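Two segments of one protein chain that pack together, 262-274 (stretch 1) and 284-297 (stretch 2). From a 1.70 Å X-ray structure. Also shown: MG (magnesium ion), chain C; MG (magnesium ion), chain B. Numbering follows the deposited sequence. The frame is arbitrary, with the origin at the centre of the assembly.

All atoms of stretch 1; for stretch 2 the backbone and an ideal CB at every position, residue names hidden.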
ATOM      1  N   PRO A 262     -17.219  16.073  -9.224  1.00 14.80           N
ATOM      2  CA  PRO A 262     -17.142  17.502  -8.904  1.00 15.44           C
ATOM      3  C   PRO A 262     -18.188  17.893  -7.881  1.00 15.25           C
ATOM      4  O   PRO A 262     -18.298  19.060  -7.530  1.00 16.37           O
ATOM      5  CB  PRO A 262     -17.444  18.173 -10.248  1.00 16.30           C
ATOM      6  CG  PRO A 262     -18.421  17.271 -10.873  1.00 16.27           C
ATOM      7  CD  PRO A 262     -18.008  15.849 -10.448  1.00 14.59           C
ATOM      8  N   HIS A 263     -18.944  16.913  -7.399  1.00 15.08           N
ATOM      9  CA  HIS A 263     -19.943  17.099  -6.356  1.00 14.15           C
ATOM     10  C   HIS A 263     -19.606  16.334  -5.087  1.00 14.25           C
ATOM     11  O   HIS A 263     -18.991  15.282  -5.141  1.00 13.52           O
ATOM     12  CB  HIS A 263     -21.281  16.556  -6.825  1.00 13.88           C
ATOM     13  CG  HIS A 263     -21.720  17.100  -8.143  1.00 14.69           C
ATOM     14  ND1 HIS A 263     -21.888  18.442  -8.356  1.00 18.21           N
ATOM     15  CD2 HIS A 263     -22.004  16.485  -9.315  1.00 17.59           C
ATOM     16  CE1 HIS A 263     -22.272  18.639  -9.608  1.00 18.24           C
ATOM     17  NE2 HIS A 263     -22.342  17.473 -10.214  1.00 18.21           N
ATOM     18  N   PRO A 264     -20.074  16.823  -3.943  1.00 13.94           N
ATOM     19  CA  PRO A 264     -19.921  16.037  -2.717  1.00 13.62           C
ATOM     20  C   PRO A 264     -20.656  14.710  -2.844  1.00 13.50           C
ATOM     21  O   PRO A 264     -21.771  14.681  -3.379  1.00 14.50           O
ATOM     22  CB  PRO A 264     -20.555  16.935  -1.625  1.00 13.35           C
ATOM     23  CG  PRO A 264     -20.530  18.331  -2.247  1.00 14.09           C
ATOM     24  CD  PRO A 264     -20.710  18.133  -3.704  1.00 14.02           C
ATOM     25  N   ILE A 265     -20.040  13.630  -2.369  1.00 13.11           N
ATOM     26  CA  ILE A 265     -20.655  12.292  -2.404  1.00 12.63           C
ATOM     27  C   ILE A 265     -21.040  11.882  -1.007  1.00 12.42           C
ATOM     28  O   ILE A 265     -20.243  11.978  -0.055  1.00 13.03           O
ATOM     29  CB  ILE A 265     -19.680  11.238  -2.979  1.00 12.59           C
ATOM     30  CG1 ILE A 265     -19.307  11.593  -4.421  1.00 12.64           C
ATOM     31  CG2 ILE A 265     -20.252   9.815  -2.900  1.00 12.25           C
ATOM     32  CD1 ILE A 265     -20.457  11.651  -5.386  1.00 13.10           C
ATOM     33  N   SER A 266     -22.280  11.451  -0.856  1.00 11.92           N
ATOM     34  CA  SER A 266     -22.732  10.883   0.401  1.00 12.56           C
ATOM     35  C   SER A 266     -23.065   9.411   0.220  1.00 13.12           C
ATOM     36  O   SER A 266     -23.407   8.964  -0.880  1.00 12.24           O
ATOM     37  CB  SER A 266     -23.935  11.652   0.912  1.00 13.20           C
ATOM     38  OG  SER A 266     -25.021  11.492   0.049  1.00 14.59           O
ATOM     39  N   SER A 267     -22.938   8.648   1.290  1.00 13.11           N
ATOM     40  CA  SER A 267     -23.238   7.221   1.252  1.00 12.70           C
ATOM     41  C   SER A 267     -23.429   6.710   2.668  1.00 13.86           C
ATOM     42  O   SER A 267     -23.365   7.468   3.629  1.00 14.40           O
ATOM     43  CB  SER A 267     -22.098   6.441   0.560  1.00 13.00           C
ATOM     44  OG  SER A 267     -22.498   5.134   0.177  1.00 12.85           O
ATOM     45  N   CYS A 268     -23.671   5.417   2.774  1.00 13.30           N
ATOM     46  CA  CYS A 268     -23.540   4.625   4.009  1.00 13.95           C
ATOM     47  C   CYS A 268     -24.846   4.396   4.766  1.00 13.65           C
ATOM     48  O   CYS A 268     -24.792   3.765   5.824  1.00 13.87           O
ATOM     49  CB  CYS A 268     -22.498   5.168   4.968  1.00 13.90           C
ATOM     50  SG  CYS A 268     -20.880   5.518   4.239  1.00 16.10           S
ATOM     51  N   GLU A 269     -25.990   4.852   4.240  1.00 12.66           N
ATOM     52  CA  GLU A 269     -27.242   4.763   4.983  1.00 13.26           C
ATOM     53  C   GLU A 269     -27.694   3.343   5.275  1.00 13.14           C
ATOM     54  O   GLU A 269     -28.588   3.149   6.107  1.00 15.40           O
ATOM     55  CB  GLU A 269     -28.374   5.510   4.263  1.00 13.39           C
ATOM     56  CG  GLU A 269     -28.991   4.773   3.089  1.00 14.23           C
ATOM     57  CD  GLU A 269     -30.044   5.585   2.387  1.00 18.66           C
ATOM     58  OE1 GLU A 269     -30.808   4.988   1.638  1.00 20.95           O
ATOM     59  OE2 GLU A 269     -30.134   6.794   2.603  1.00 20.65           O
ATOM     60  N   THR A 270     -27.091   2.358   4.608  1.00 12.67           N
ATOM     61  CA  THR A 270     -27.498   0.981   4.767  1.00 12.55           C
ATOM     62  C   THR A 270     -26.508   0.173   5.595  1.00 12.20           C
ATOM     63  O   THR A 270     -26.629  -1.059   5.640  1.00 12.82           O
ATOM     64  CB  THR A 270     -27.789   0.270   3.428  1.00 11.91           C
ATOM     65  OG1 THR A 270     -26.568  -0.041   2.740  1.00 13.62           O
ATOM     66  CG2 THR A 270     -28.712   1.109   2.557  1.00 12.92           C
ATOM     67  N   LEU A 271     -25.531   0.841   6.203  1.00 11.79           N
ATOM     68  CA  LEU A 271     -24.435   0.158   6.892  1.00 11.96           C
ATOM     69  C   LEU A 271     -24.615   0.145   8.419  1.00 12.36           C
ATOM     70  O   LEU A 271     -25.249   1.045   9.005  1.00 11.01           O
ATOM     71  CB  LEU A 271     -23.115   0.833   6.562  1.00 12.31           C
ATOM     72  CG  LEU A 271     -22.727   0.966   5.105  1.00 11.51           C
ATOM     73  CD1 LEU A 271     -21.323   1.635   4.993  1.00 11.54           C
ATOM     74  CD2 LEU A 271     -22.769  -0.385   4.400  1.00 13.03           C
ATOM     75  N   PHE A 272     -23.994  -0.847   9.039  1.00 12.13           N
ATOM     76  CA  PHE A 272     -24.085  -1.106  10.475  1.00 12.36           C
ATOM     77  C   PHE A 272     -22.718  -1.100  11.170  1.00 12.89           C
ATOM     78  O   PHE A 272     -21.833  -1.883  10.835  1.00 14.09           O
ATOM     79  CB  PHE A 272     -24.738  -2.471  10.739  1.00 13.22           C
ATOM     80  CG  PHE A 272     -26.136  -2.582  10.242  1.00 13.47           C
ATOM     81  CD1 PHE A 272     -27.212  -2.375  11.087  1.00 14.72           C
ATOM     82  CD2 PHE A 272     -26.389  -2.937   8.928  1.00 12.92           C
ATOM     83  CE1 PHE A 272     -28.504  -2.498  10.612  1.00 13.58           C
ATOM     84  CE2 PHE A 272     -27.663  -3.055   8.465  1.00 15.58           C
ATOM     85  CZ  PHE A 272     -28.725  -2.834   9.311  1.00 14.67           C
ATOM     86  N   GLY A 273     -22.598  -0.250  12.183  1.00 13.47           N
ATOM     87  CA  GLY A 273     -21.459  -0.214  13.078  1.00 13.76           C
ATOM     88  C   GLY A 273     -20.217   0.390  12.483  1.00 14.18           C
ATOM     89  O   GLY A 273     -20.074   0.501  11.282  1.00 13.50           O
ATOM     90  N   ILE A 274     -19.287   0.752  13.352  1.00 13.79           N
ATOM     91  CA  ILE A 274     -18.011   1.241  12.877  1.00 13.82           C
ATOM     92  C   ILE A 274     -17.382   0.245  11.894  1.00 14.39           C
ATOM     93  O   ILE A 274     -16.814   0.648  10.876  1.00 13.98           O
ATOM     94  CB  ILE A 274     -17.059   1.520  14.045  1.00 14.08           C
ATOM     95  CG1 ILE A 274     -17.515   2.755  14.842  1.00 13.27           C
ATOM     96  CG2 ILE A 274     -15.595   1.670  13.514  1.00 13.50           C
ATOM     97  CD1 ILE A 274     -16.662   3.025  16.045  1.00 14.69           C
ATOM     98  N   UNK A 284     -11.327   6.801   1.510  1.00 14.57           N
ATOM     99  CA  UNK A 284     -11.702   8.177   1.120  1.00 15.53           C
ATOM    100  C   UNK A 284     -12.919   8.164   0.216  1.00 14.70           C
ATOM    101  O   UNK A 284     -13.017   8.953  -0.737  1.00 14.84           O
ATOM    102  CB  UNK A 284     -10.540   8.880   0.415  1.00 15.53           C
ATOM    103  N   UNK A 285     -13.875   7.281   0.503  1.00 13.52           N
ATOM    104  CA  UNK A 285     -14.993   7.085  -0.404  1.00 13.29           C
ATOM    105  C   UNK A 285     -16.095   8.145  -0.271  1.00 13.11           C
ATOM    106  O   UNK A 285     -16.921   8.259  -1.183  1.00 14.36           O
ATOM    107  CB  UNK A 285     -15.592   5.697  -0.169  1.00 13.29           C
ATOM    108  N   UNK A 286     -16.150   8.885   0.840  1.00 12.97           N
ATOM    109  CA  UNK A 286     -17.292   9.808   1.063  1.00 12.85           C
ATOM    110  C   UNK A 286     -16.926  11.213   1.539  1.00 12.24           C
ATOM    111  O   UNK A 286     -15.979  11.413   2.307  1.00 13.40           O
ATOM    112  CB  UNK A 286     -18.239   9.191   2.094  1.00 12.85           C
ATOM    113  N   UNK A 287     -17.690  12.192   1.065  1.00 12.25           N
ATOM    114  CA  UNK A 287     -17.719  13.488   1.720  1.00 12.19           C
ATOM    115  C   UNK A 287     -18.559  13.450   3.002  1.00 12.28           C
ATOM    116  O   UNK A 287     -18.167  14.027   4.037  1.00 12.66           O
ATOM    117  CB  UNK A 287     -18.266  14.547   0.761  1.00 12.19           C
ATOM    118  N   UNK A 288     -19.737  12.842   2.908  1.00 12.42           N
ATOM    119  CA  UNK A 288     -20.704  12.786   4.020  1.00 12.38           C
ATOM    120  C   UNK A 288     -21.126  11.359   4.281  1.00 11.86           C
ATOM    121  O   UNK A 288     -21.397  10.624   3.334  1.00 11.98           O
ATOM    122  CB  UNK A 288     -21.933  13.647   3.722  1.00 12.38           C
ATOM    123  N   UNK A 289     -21.172  10.967   5.552  1.00 11.39           N
ATOM    124  CA  UNK A 289     -21.651   9.649   5.931  1.00 11.85           C
ATOM    125  C   UNK A 289     -23.069   9.727   6.461  1.00 12.55           C
ATOM    126  O   UNK A 289     -23.328  10.441   7.434  1.00 13.73           O
ATOM    127  CB  UNK A 289     -20.727   9.020   6.976  1.00 11.85           C
ATOM    128  N   UNK A 290     -23.996   9.056   5.779  1.00 11.87           N
ATOM    129  CA  UNK A 290     -25.373   8.954   6.237  1.00 12.18           C
ATOM    130  C   UNK A 290     -25.467   7.794   7.219  1.00 12.17           C
ATOM    131  O   UNK A 290     -25.013   6.689   6.911  1.00 12.58           O
ATOM    132  CB  UNK A 290     -26.337   8.764   5.064  1.00 12.18           C
ATOM    133  N   UNK A 291     -26.000   8.055   8.413  1.00 11.99           N
ATOM    134  CA  UNK A 291     -26.091   7.039   9.465  1.00 12.83           C
ATOM    135  C   UNK A 291     -27.560   6.755   9.723  1.00 13.19           C
ATOM    136  O   UNK A 291     -28.323   7.674   9.989  1.00 14.07           O
ATOM    137  CB  UNK A 291     -25.387   7.491  10.746  1.00 12.83           C
ATOM    138  N   UNK A 292     -27.960   5.502   9.602  1.00 12.87           N
ATOM    139  CA  UNK A 292     -29.355   5.142   9.917  1.00 13.13           C
ATOM    140  C   UNK A 292     -29.395   4.716  11.388  1.00 12.64           C
ATOM    141  O   UNK A 292     -28.987   3.616  11.747  1.00 11.97           O
ATOM    142  CB  UNK A 292     -29.872   4.029   9.003  1.00 13.13           C
ATOM    143  N   UNK A 293     -29.833   5.644  12.234  1.00 12.64           N
ATOM    144  CA  UNK A 293     -29.886   5.427  13.664  1.00 12.28           C
ATOM    145  C   UNK A 293     -31.094   4.588  14.052  1.00 12.30           C
ATOM    146  O   UNK A 293     -31.124   4.002  15.132  1.00 12.63           O
ATOM    147  CB  UNK A 293     -29.913   6.767  14.402  1.00 12.28           C
ATOM    148  N   UNK A 294     -32.104   4.560  13.190  1.00 12.01           N
ATOM    149  CA  UNK A 294     -33.274   3.709  13.384  1.00 12.16           C
ATOM    150  C   UNK A 294     -32.856   2.224  13.256  1.00 12.65           C
ATOM    151  O   UNK A 294     -33.241   1.367  14.061  1.00 13.27           O
ATOM    152  CB  UNK A 294     -34.366   4.059  12.371  1.00 12.16           C
ATOM    153  N   UNK A 295     -32.047   1.939  12.248  1.00 12.12           N
ATOM    154  CA  UNK A 295     -31.457   0.631  12.051  1.00 11.83           C
ATOM    155  C   UNK A 295     -30.391   0.278  13.119  1.00 11.85           C
ATOM    156  O   UNK A 295     -30.376  -0.828  13.662  1.00 12.40           O
ATOM    157  CB  UNK A 295     -30.836   0.568  10.654  1.00 11.83           C
ATOM    158  N   UNK A 296     -29.455   1.201  13.359  1.00 12.18           N
ATOM    159  CA  UNK A 296     -28.284   0.898  14.218  1.00 12.13           C
ATOM    160  C   UNK A 296     -28.558   0.930  15.713  1.00 12.47           C
ATOM    161  O   UNK A 296     -27.869   0.275  16.501  1.00 12.11           O
ATOM    162  CB  UNK A 296     -27.161   1.892  13.916  1.00 12.13           C
ATOM    163  N   UNK A 297     -29.574   1.701  16.105  1.00 11.84           N
ATOM    164  CA  UNK A 297     -29.704   2.170  17.474  1.00 12.13           C
ATOM    165  C   UNK A 297     -28.932   3.461  17.616  1.00 11.98           C
ATOM    166  O   UNK A 297     -27.826   3.630  17.075  1.00 12.21           O
ATOM    167  CB  UNK A 297     -29.209   1.122  18.473  1.00 12.13           C
TER
HETATM  168 MG    MG C 409     -26.719  -2.950   4.229  1.00 16.25          MG
HETATM  169 MG    MG B 408     -31.266   7.549   0.423  1.00 41.45          MG

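Position 284 has positive phi and lies far from stretch 1. Glycine and asparagine are the usual residues at such a helix end, where a Schellman motif closes the last turn; here it is Asn284. At 285 the CB finds nothing of stretch 1 within 5.5 Å, so stretch 1 sets little limit; the residue is Ala285.

At 286 the CB points sideways, 4.0 Å from Ile265 O and 5.0 Å from Cys268 SG. With extended backbone angles, a branched apolar residue such as valine or isoleucine would suit. Val286 places CG1 3.6 Å from Ser267 CB and 4.1 Å from Cys268 SG.

Position 287 is more demanding. Its CB points toward stretch 1, near Pro264 CB, while the amide of Ile265 offers a donor that a short acceptor could reach: aspartate or asparagine, perhaps serine. Asp287 takes the bond, Ile265 N to OD2, 2.9 Å and nearly straight. A water bridges the two stretches, its O 2.7 Å from Asp287 OD2 and 2.9 Å from His263 O. The backbone answers in turn: Asp287 N donates to Ile265 O (2.8 Å).

From 288 the chain runs parallel to the strand 265-267. The CB of 288 lies on the same face of the sheet as Ser266, with the ideal CB of 288 4.0 Å from Ser266 CB; beta-branched residues favour such extended angles, and Val288 is one. Its N donates to Ile265 O (3.1 Å) and its O accepts from Ser267 N (3.2 Å), bonds of which only the first would be lost to proline.

Position 289 turns to the face that carries Ser267, its CB 4.4 Å from Cys268 SG. A small apolar side chain fits well, though the visible atoms do not exclude others; Ala289 keeps that sulfur contact.

At 290 the CB stands 3.9 Å from Glu269 CB, with Ser266 also in reach of a longer side chain. Isoleucine, leucine or methionine could cover both. Ile290 does: CG2 lies 3.5 Å from Glu269 CB and CD1 3.6 Å from Ser266 OG, while its N donates to Ser267 O (2.7 Å).

Position 291 points away, and Val291 suits the extended backbone. Position 292 precedes a helix, where aspartate, asparagine, serine or threonine can cap. Its CB is only 3.3 Å from Glu269 O. Asp292 OD2 accepts from the N of 295 at 2.9 Å. Positions 293 and 294 lie beyond reach of stretch 1, which leaves the choice open; they are Thr293 and Ile294.

The CB of 295 points toward stretch 1, 3.9 Å from Phe272 CE1, inviting a large aromatic or aliphatic group. The six-membered ring of Trp295 lies near parallel to Phe272, at 11°, but slid apart; CE3 comes within 3.2 Å of Phe272 CZ.

At 296 stretch 1 offers both an acceptor, Leu271 O, and a donor, Gly273 N. An amide can serve both: Asn296 ND2 donates to Leu271 O and OD1 accepts from Gly273 N, each at 3.0 Å. Finally, the positive phi and extended psi of 297 would jam a CB against the preceding carbonyl; Gly297 avoids this.

Stretch 2 (284-297) NAVDVAIVDTIWNG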
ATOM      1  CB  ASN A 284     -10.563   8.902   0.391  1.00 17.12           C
ATOM      2  CG  ASN A 284      -9.398   9.157   1.266  1.00 21.53           C
ATOM      3  OD1 ASN A 284      -9.547   9.696   2.352  1.00 29.16           O
ATOM      4  ND2 ASN A 284      -8.200   8.805   0.788  1.00 27.37           N
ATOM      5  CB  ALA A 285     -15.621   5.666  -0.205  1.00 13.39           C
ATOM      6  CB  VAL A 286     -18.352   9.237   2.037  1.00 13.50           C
ATOM      7  CG1 VAL A 286     -18.932   7.910   1.500  1.00 14.63           C
ATOM      8  CG2 VAL A 286     -17.785   9.076   3.418  1.00 15.00           C
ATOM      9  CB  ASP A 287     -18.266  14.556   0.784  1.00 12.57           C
ATOM     10  CG  ASP A 287     -17.336  14.844  -0.363  1.00 12.44           C
ATOM     11  OD1 ASP A 287     -16.487  15.738  -0.219  1.00 12.93           O
ATOM     12  OD2 ASP A 287     -17.404  14.152  -1.406  1.00 12.86           O
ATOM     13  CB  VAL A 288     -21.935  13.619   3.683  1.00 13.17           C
ATOM     14  CG1 VAL A 288     -23.007  13.491   4.779  1.00 12.23           C
ATOM     15  CG2 VAL A 288     -21.530  15.096   3.460  1.00 13.60           C
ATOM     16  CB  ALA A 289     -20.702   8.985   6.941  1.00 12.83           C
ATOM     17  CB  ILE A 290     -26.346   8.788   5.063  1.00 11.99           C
ATOM     18  CG1 ILE A 290     -26.233  10.020   4.141  1.00 15.97           C
ATOM     19  CG2 ILE A 290     -27.790   8.656   5.589  1.00 13.33           C
ATOM     20  CD1 ILE A 290     -26.726   9.750   2.743  1.00 18.20           C
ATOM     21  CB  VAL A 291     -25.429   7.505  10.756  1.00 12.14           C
ATOM     22  CG1 VAL A 291     -25.548   6.436  11.841  1.00 14.12           C
ATOM     23  CG2 VAL A 291     -23.926   7.871  10.523  1.00 14.19           C
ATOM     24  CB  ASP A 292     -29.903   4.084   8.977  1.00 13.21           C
ATOM     25  CG  ASP A 292     -31.410   3.944   9.098  1.00 14.61           C
ATOM     26  OD1 ASP A 292     -32.126   3.880   8.069  1.00 17.76           O
ATOM     27  OD2 ASP A 292     -31.873   3.995  10.250  1.00 14.19           O
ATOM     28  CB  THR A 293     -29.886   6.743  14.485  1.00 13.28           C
ATOM     29  OG1 THR A 293     -31.204   7.291  14.547  1.00 14.71           O
ATOM     30  CG2 THR A 293     -28.889   7.764  13.931  1.00 13.97           C
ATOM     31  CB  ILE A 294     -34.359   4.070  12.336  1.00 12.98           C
ATOM     32  CG1 ILE A 294     -34.752   5.547  12.419  1.00 13.71           C
ATOM     33  CG2 ILE A 294     -35.566   3.148  12.467  1.00 12.96           C
ATOM     34  CD1 ILE A 294     -35.040   6.072  13.836  1.00 14.86           C
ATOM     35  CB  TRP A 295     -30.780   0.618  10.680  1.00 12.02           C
ATOM     36  CG  TRP A 295     -31.706   0.402   9.537  1.00 11.87           C
ATOM     37  CD1 TRP A 295     -33.052   0.624   9.505  1.00 13.76           C
ATOM     38  CD2 TRP A 295     -31.352  -0.116   8.254  1.00 12.49           C
ATOM     39  NE1 TRP A 295     -33.561   0.267   8.273  1.00 14.14           N
ATOM     40  CE2 TRP A 295     -32.531  -0.191   7.491  1.00 13.43           C
ATOM     41  CE3 TRP A 295     -30.141  -0.523   7.677  1.00 12.95           C
ATOM     42  CZ2 TRP A 295     -32.540  -0.674   6.177  1.00 13.15           C
ATOM     43  CZ3 TRP A 295     -30.162  -1.019   6.384  1.00 13.34           C
ATOM     44  CH2 TRP A 295     -31.346  -1.074   5.651  1.00 15.42           C
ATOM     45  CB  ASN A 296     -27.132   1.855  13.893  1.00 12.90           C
ATOM     46  CG  ASN A 296     -26.286   1.372  12.745  1.00 12.73           C
ATOM     47  OD1 ASN A 296     -25.354   0.589  12.948  1.00 12.02           O
ATOM     48  ND2 ASN A 296     -26.559   1.880  11.553  1.00 12.37           N
TER
HETATM   49  O   HOH W   1     -16.526  15.299  -3.710  1.00 15.75           O
HETATM   50  O   HOH W   2     -26.129   3.673   8.476  1.00 14.19           O
HETATM   51  O   HOH W   3     -31.127   2.251   5.258  1.00 17.92           O
HETATM   52  O   HOH W   4     -32.581   6.357   0.212  1.00 29.23           O
HETATM   53  O   HOH W   5     -29.379   6.610  -0.690  1.00 23.09           O
HETATM   54  O   HOH W   6     -27.137  -4.971   5.386  1.00 16.17           O
HETATM   55  O   HOH W   7     -24.374  -3.612   4.886  1.00 15.84           O
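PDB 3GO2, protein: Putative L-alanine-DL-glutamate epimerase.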